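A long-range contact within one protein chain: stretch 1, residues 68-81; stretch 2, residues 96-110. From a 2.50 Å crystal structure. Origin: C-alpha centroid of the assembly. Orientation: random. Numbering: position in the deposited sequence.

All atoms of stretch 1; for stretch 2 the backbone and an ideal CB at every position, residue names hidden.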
# COMPACT_ATOMS: atom_id res chain seq x y z
N GLY G 68 -36.46 14.33 45.06
CA GLY G 68 -35.54 13.24 45.36
C GLY G 68 -35.43 12.23 44.22
O GLY G 68 -36.31 12.08 43.37
N GLU G 69 -34.28 11.54 44.22
CA GLU G 69 -33.95 10.59 43.16
C GLU G 69 -33.26 9.35 43.73
O GLU G 69 -32.30 9.43 44.48
CB GLU G 69 -33.02 11.29 42.17
CG GLU G 69 -33.47 11.12 40.72
CD GLU G 69 -32.85 12.20 39.87
OE1 GLU G 69 -31.71 12.57 40.12
OE2 GLU G 69 -33.52 12.67 38.95
N LYS G 70 -33.78 8.15 43.38
CA LYS G 70 -33.14 6.93 43.85
C LYS G 70 -32.39 6.16 42.74
O LYS G 70 -32.89 5.95 41.64
CB LYS G 70 -34.20 6.04 44.51
CG LYS G 70 -34.86 6.72 45.72
CD LYS G 70 -36.25 6.14 46.03
CE LYS G 70 -37.29 6.53 44.98
NZ LYS G 70 -38.39 5.57 45.00
N PRO G 71 -31.13 5.78 43.07
CA PRO G 71 -30.16 5.18 42.12
C PRO G 71 -30.48 3.74 41.74
O PRO G 71 -30.75 2.89 42.59
CB PRO G 71 -28.79 5.21 42.79
CG PRO G 71 -29.04 5.26 44.29
CD PRO G 71 -30.48 5.95 44.36
N VAL G 72 -30.42 3.47 40.44
CA VAL G 72 -30.64 2.15 39.87
C VAL G 72 -29.40 1.75 39.07
O VAL G 72 -29.09 2.37 38.05
CB VAL G 72 -31.85 2.13 38.92
CG1 VAL G 72 -31.91 0.81 38.16
CG2 VAL G 72 -33.14 2.33 39.71
N ILE G 73 -28.69 0.73 39.55
CA ILE G 73 -27.48 0.27 38.89
C ILE G 73 -27.74 -0.55 37.64
O ILE G 73 -28.04 -1.75 37.72
CB ILE G 73 -26.61 -0.54 39.87
CG1 ILE G 73 -26.21 0.36 41.05
CG2 ILE G 73 -25.38 -1.08 39.16
CD1 ILE G 73 -25.23 -0.27 42.02
N THR G 74 -27.62 0.10 36.48
CA THR G 74 -27.83 -0.51 35.17
C THR G 74 -26.83 -1.64 34.90
O THR G 74 -27.22 -2.77 34.61
CB THR G 74 -27.67 0.55 34.04
OG1 THR G 74 -28.09 1.83 34.51
CG2 THR G 74 -28.50 0.16 32.81
N ILE G 75 -25.54 -1.30 34.97
CA ILE G 75 -24.47 -2.27 34.76
C ILE G 75 -23.67 -2.40 36.04
O ILE G 75 -22.98 -1.47 36.45
CB ILE G 75 -23.54 -1.81 33.63
CG1 ILE G 75 -24.34 -1.60 32.34
CG2 ILE G 75 -22.45 -2.86 33.41
CD1 ILE G 75 -23.51 -1.06 31.20
N PRO G 76 -23.74 -3.57 36.69
CA PRO G 76 -23.01 -3.81 37.94
C PRO G 76 -21.58 -4.29 37.74
O PRO G 76 -21.16 -4.60 36.62
CB PRO G 76 -23.85 -4.89 38.60
CG PRO G 76 -24.21 -5.74 37.43
CD PRO G 76 -24.61 -4.71 36.37
N ILE G 77 -20.83 -4.33 38.83
CA ILE G 77 -19.47 -4.81 38.81
C ILE G 77 -19.48 -5.99 39.78
O ILE G 77 -20.23 -5.98 40.75
CB ILE G 77 -18.45 -3.73 39.29
CG1 ILE G 77 -18.85 -3.19 40.66
CG2 ILE G 77 -18.37 -2.62 38.27
CD1 ILE G 77 -17.90 -2.15 41.19
N HIS G 78 -18.68 -7.01 39.50
CA HIS G 78 -18.64 -8.18 40.36
C HIS G 78 -17.23 -8.58 40.79
O HIS G 78 -16.27 -7.89 40.47
CB HIS G 78 -19.34 -9.35 39.67
CG HIS G 78 -20.84 -9.25 39.68
ND1 HIS G 78 -21.58 -9.26 40.84
CD2 HIS G 78 -21.73 -9.16 38.66
CE1 HIS G 78 -22.87 -9.18 40.54
NE2 HIS G 78 -22.98 -9.12 39.22
N GLY G 79 -17.13 -9.70 41.50
CA GLY G 79 -15.84 -10.17 41.98
C GLY G 79 -15.45 -9.31 43.16
O GLY G 79 -16.02 -8.23 43.33
N ASP G 80 -14.53 -9.75 44.01
CA ASP G 80 -14.15 -8.91 45.14
C ASP G 80 -12.83 -8.20 44.86
O ASP G 80 -12.03 -8.64 44.04
CB ASP G 80 -14.06 -9.72 46.44
CG ASP G 80 -12.81 -10.57 46.51
OD1 ASP G 80 -12.47 -11.03 47.62
OD2 ASP G 80 -12.17 -10.79 45.45
N LEU G 81 -12.61 -7.09 45.56
CA LEU G 81 -11.40 -6.31 45.38
C LEU G 81 -10.61 -6.24 46.67
O LEU G 81 -10.11 -5.18 47.05
CB LEU G 81 -11.76 -4.89 44.92
CG LEU G 81 -12.79 -4.81 43.80
CD1 LEU G 81 -12.99 -3.36 43.40
CD2 LEU G 81 -12.33 -5.65 42.61
N UNK G 96 -21.34 14.87 42.77
CA UNK G 96 -20.71 13.78 43.50
C UNK G 96 -21.73 12.71 43.80
O UNK G 96 -21.47 11.73 44.50
CB UNK G 96 -20.07 14.28 44.79
N UNK G 97 -22.91 12.92 43.25
CA UNK G 97 -24.02 12.01 43.43
C UNK G 97 -23.64 10.60 42.97
O UNK G 97 -23.67 9.65 43.75
CB UNK G 97 -25.25 12.51 42.67
N UNK G 98 -23.27 10.47 41.70
CA UNK G 98 -22.91 9.17 41.13
C UNK G 98 -21.70 8.55 41.81
O UNK G 98 -21.69 7.35 42.12
CB UNK G 98 -22.63 9.31 39.63
N UNK G 99 -20.67 9.36 42.05
CA UNK G 99 -19.46 8.87 42.69
C UNK G 99 -19.71 8.23 44.05
O UNK G 99 -19.15 7.18 44.36
CB UNK G 99 -18.46 10.02 42.84
N UNK G 100 -20.54 8.85 44.88
CA UNK G 100 -20.81 8.28 46.20
C UNK G 100 -21.44 6.89 46.08
O UNK G 100 -21.11 5.99 46.84
CB UNK G 100 -21.73 9.21 47.00
N UNK G 101 -22.34 6.72 45.12
CA UNK G 101 -22.97 5.42 44.92
C UNK G 101 -21.90 4.40 44.51
O UNK G 101 -21.91 3.25 44.97
CB UNK G 101 -24.07 5.51 43.87
N UNK G 102 -20.98 4.82 43.65
CA UNK G 102 -19.91 3.94 43.17
C UNK G 102 -18.90 3.60 44.27
O UNK G 102 -18.37 2.49 44.29
CB UNK G 102 -19.19 4.60 41.99
N UNK G 103 -18.64 4.53 45.17
CA UNK G 103 -17.69 4.26 46.25
C UNK G 103 -18.27 3.24 47.21
O UNK G 103 -17.53 2.56 47.93
CB UNK G 103 -17.33 5.55 47.00
N UNK G 104 -19.59 3.11 47.22
CA UNK G 104 -20.26 2.15 48.10
C UNK G 104 -20.28 0.75 47.50
O UNK G 104 -20.32 -0.24 48.22
CB UNK G 104 -21.69 2.61 48.39
N UNK G 105 -20.27 0.67 46.17
CA UNK G 105 -20.27 -0.62 45.51
C UNK G 105 -18.84 -1.18 45.54
O UNK G 105 -18.64 -2.40 45.51
CB UNK G 105 -20.79 -0.50 44.08
N UNK G 106 -17.87 -0.28 45.60
CA UNK G 106 -16.47 -0.67 45.64
C UNK G 106 -16.06 -1.14 47.03
O UNK G 106 -15.15 -1.96 47.16
CB UNK G 106 -15.58 0.50 45.20
N UNK G 107 -16.72 -0.63 48.06
CA UNK G 107 -16.42 -1.05 49.42
C UNK G 107 -17.11 -2.38 49.71
O UNK G 107 -16.57 -3.21 50.44
CB UNK G 107 -16.86 0.02 50.43
N UNK G 108 -18.29 -2.57 49.14
CA UNK G 108 -19.04 -3.80 49.34
C UNK G 108 -18.26 -4.99 48.80
O UNK G 108 -18.52 -6.14 49.17
CB UNK G 108 -20.41 -3.71 48.67
N UNK G 109 -17.31 -4.70 47.91
CA UNK G 109 -16.49 -5.74 47.30
C UNK G 109 -15.15 -5.88 48.02
O UNK G 109 -14.28 -6.65 47.60
CB UNK G 109 -16.26 -5.43 45.82
N UNK G 110 -14.99 -5.14 49.11
CA UNK G 110 -13.79 -5.21 49.92
C UNK G 110 -12.56 -4.47 49.42
O UNK G 110 -11.44 -4.88 49.68
CB UNK G 110 -13.42 -6.68 50.10

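Position 96 stands at the N-cap of the helix with phi 88°. Positive phi favours glycine, and nothing of stretch 1 lies near its ideal CB; the residue is G96, whose O accepts a hydrogen bond from the backbone N of the residue at 100.

At 97 the CB points toward stretch 1 but ends short of it, while the carboxylate of E69 lies beyond. A long, positively charged chain, lysine or arginine, could span the gap. The residue is K97, extended except for chi3 at 58°; its NZ forms a long salt bridge with E69 OE1, at 3.6 Å.

Positions 98, 99 and 100 meet nothing of stretch 1, so many helix-compatible residues would serve; they are T98, L99 and E100.

At 101 the CB points toward stretch 1, and its ideal position lies 4.8 Å from P71 CB. A compact apolar residue suits this neighbour: valine, isoleucine or perhaps alanine. V101, with chi1 in t, places CG2 4.1 Å from P71 CG.

Position 102 points sideways, and 103 and 104 are out of reach, leaving the choice open; they hold V102, I103 and E104.

Position 105 faces two isoleucine tips, its ideal CB 4.4 Å from I77 CD1 and 4.9 Å from I73 CD1. An apolar residue would fit, as would a longer chain that lays its carbons on them and carries a polar end onward. The residue is E105: its CD lies 3.4 Å from I73 CD1, and its OE2 forms a salt bridge with NZ of the residue at 108, 3.1 Å away.

At 106 the CB points sideways, with L81 CD1 at 5.0 Å from the ideal position. Valine, leucine or isoleucine could close that distance. V106 does so, CG1 lying 4.1 Å from L81 CD1.

Position 107 points away and 108 is out of reach, so polar or charged residues are admissible; they are K107 and K108.

Position 109 is the most enclosed by stretch 1. Its CB points toward the 77–81 segment, 3.8 Å from G79 O and 4.0 Å from L81 N, with I77 beyond. A branched or long apolar side chain, leucine or methionine, would fill this space. L109 places CD1 3.8 Å from I77 CG1 and CD2 a tight 3.0 Å from G79 O. Its backbone O accepts a hydrogen bond from L81 N at 2.7 Å, an anchor that depends on no side chain.

At 110, phi is 79° in a Schellman motif, which favours glycine, though asparagine can tolerate such angles. G110 is the first residue to leave helical phi and psi, and its N is hydrogen-bonded to K107 O at 2.8 Å.

Stretch 2 96-110: GKTLEVVIEEVKKLG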
# COMPACT_ATOMS: atom_id res chain seq x y z
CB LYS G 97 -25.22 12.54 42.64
CG LYS G 97 -26.53 11.81 42.83
CD LYS G 97 -27.60 12.39 41.91
CE LYS G 97 -27.18 12.32 40.44
NZ LYS G 97 -28.17 12.96 39.52
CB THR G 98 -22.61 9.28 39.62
OG1 THR G 98 -23.75 9.83 38.95
CG2 THR G 98 -22.30 7.92 39.05
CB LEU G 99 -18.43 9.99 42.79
CG LEU G 99 -17.70 10.27 41.47
CD1 LEU G 99 -16.74 11.44 41.61
CD2 LEU G 99 -16.95 9.03 41.04
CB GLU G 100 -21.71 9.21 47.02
CG GLU G 100 -20.97 10.42 47.55
CD GLU G 100 -21.79 11.28 48.49
OE1 GLU G 100 -21.26 12.31 48.97
OE2 GLU G 100 -22.97 10.94 48.75
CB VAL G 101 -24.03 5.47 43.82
CG1 VAL G 101 -24.66 4.10 43.64
CG2 VAL G 101 -25.09 6.50 44.16
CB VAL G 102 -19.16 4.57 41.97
CG1 VAL G 102 -18.04 3.67 41.52
CG2 VAL G 102 -20.12 4.80 40.83
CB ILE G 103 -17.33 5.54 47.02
CG1 ILE G 103 -16.69 6.55 46.06
CG2 ILE G 103 -16.37 5.22 48.15
CD1 ILE G 103 -16.31 7.85 46.71
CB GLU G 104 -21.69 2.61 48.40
CG GLU G 104 -21.78 3.66 49.50
CD GLU G 104 -21.53 3.09 50.88
OE1 GLU G 104 -21.36 3.89 51.83
OE2 GLU G 104 -21.51 1.85 51.02
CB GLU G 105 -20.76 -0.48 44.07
CG GLU G 105 -22.20 0.00 43.96
CD GLU G 105 -23.18 -0.89 44.70
OE1 GLU G 105 -23.24 -2.10 44.37
OE2 GLU G 105 -23.87 -0.40 45.61
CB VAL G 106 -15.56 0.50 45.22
CG1 VAL G 106 -14.11 0.08 45.28
CG2 VAL G 106 -15.92 0.94 43.82
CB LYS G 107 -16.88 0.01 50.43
CG LYS G 107 -16.08 1.30 50.38
CD LYS G 107 -16.44 2.21 51.53
CE LYS G 107 -15.60 3.48 51.49
NZ LYS G 107 -15.83 4.37 52.67
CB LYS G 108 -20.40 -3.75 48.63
CG LYS G 108 -21.43 -2.81 49.22
CD LYS G 108 -22.72 -2.92 48.43
CE LYS G 108 -23.79 -1.95 48.89
NZ LYS G 108 -24.99 -2.02 48.00
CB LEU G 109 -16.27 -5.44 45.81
CG LEU G 109 -17.52 -5.51 44.93
CD1 LEU G 109 -17.16 -5.18 43.48
CD2 LEU G 109 -18.13 -6.90 45.02
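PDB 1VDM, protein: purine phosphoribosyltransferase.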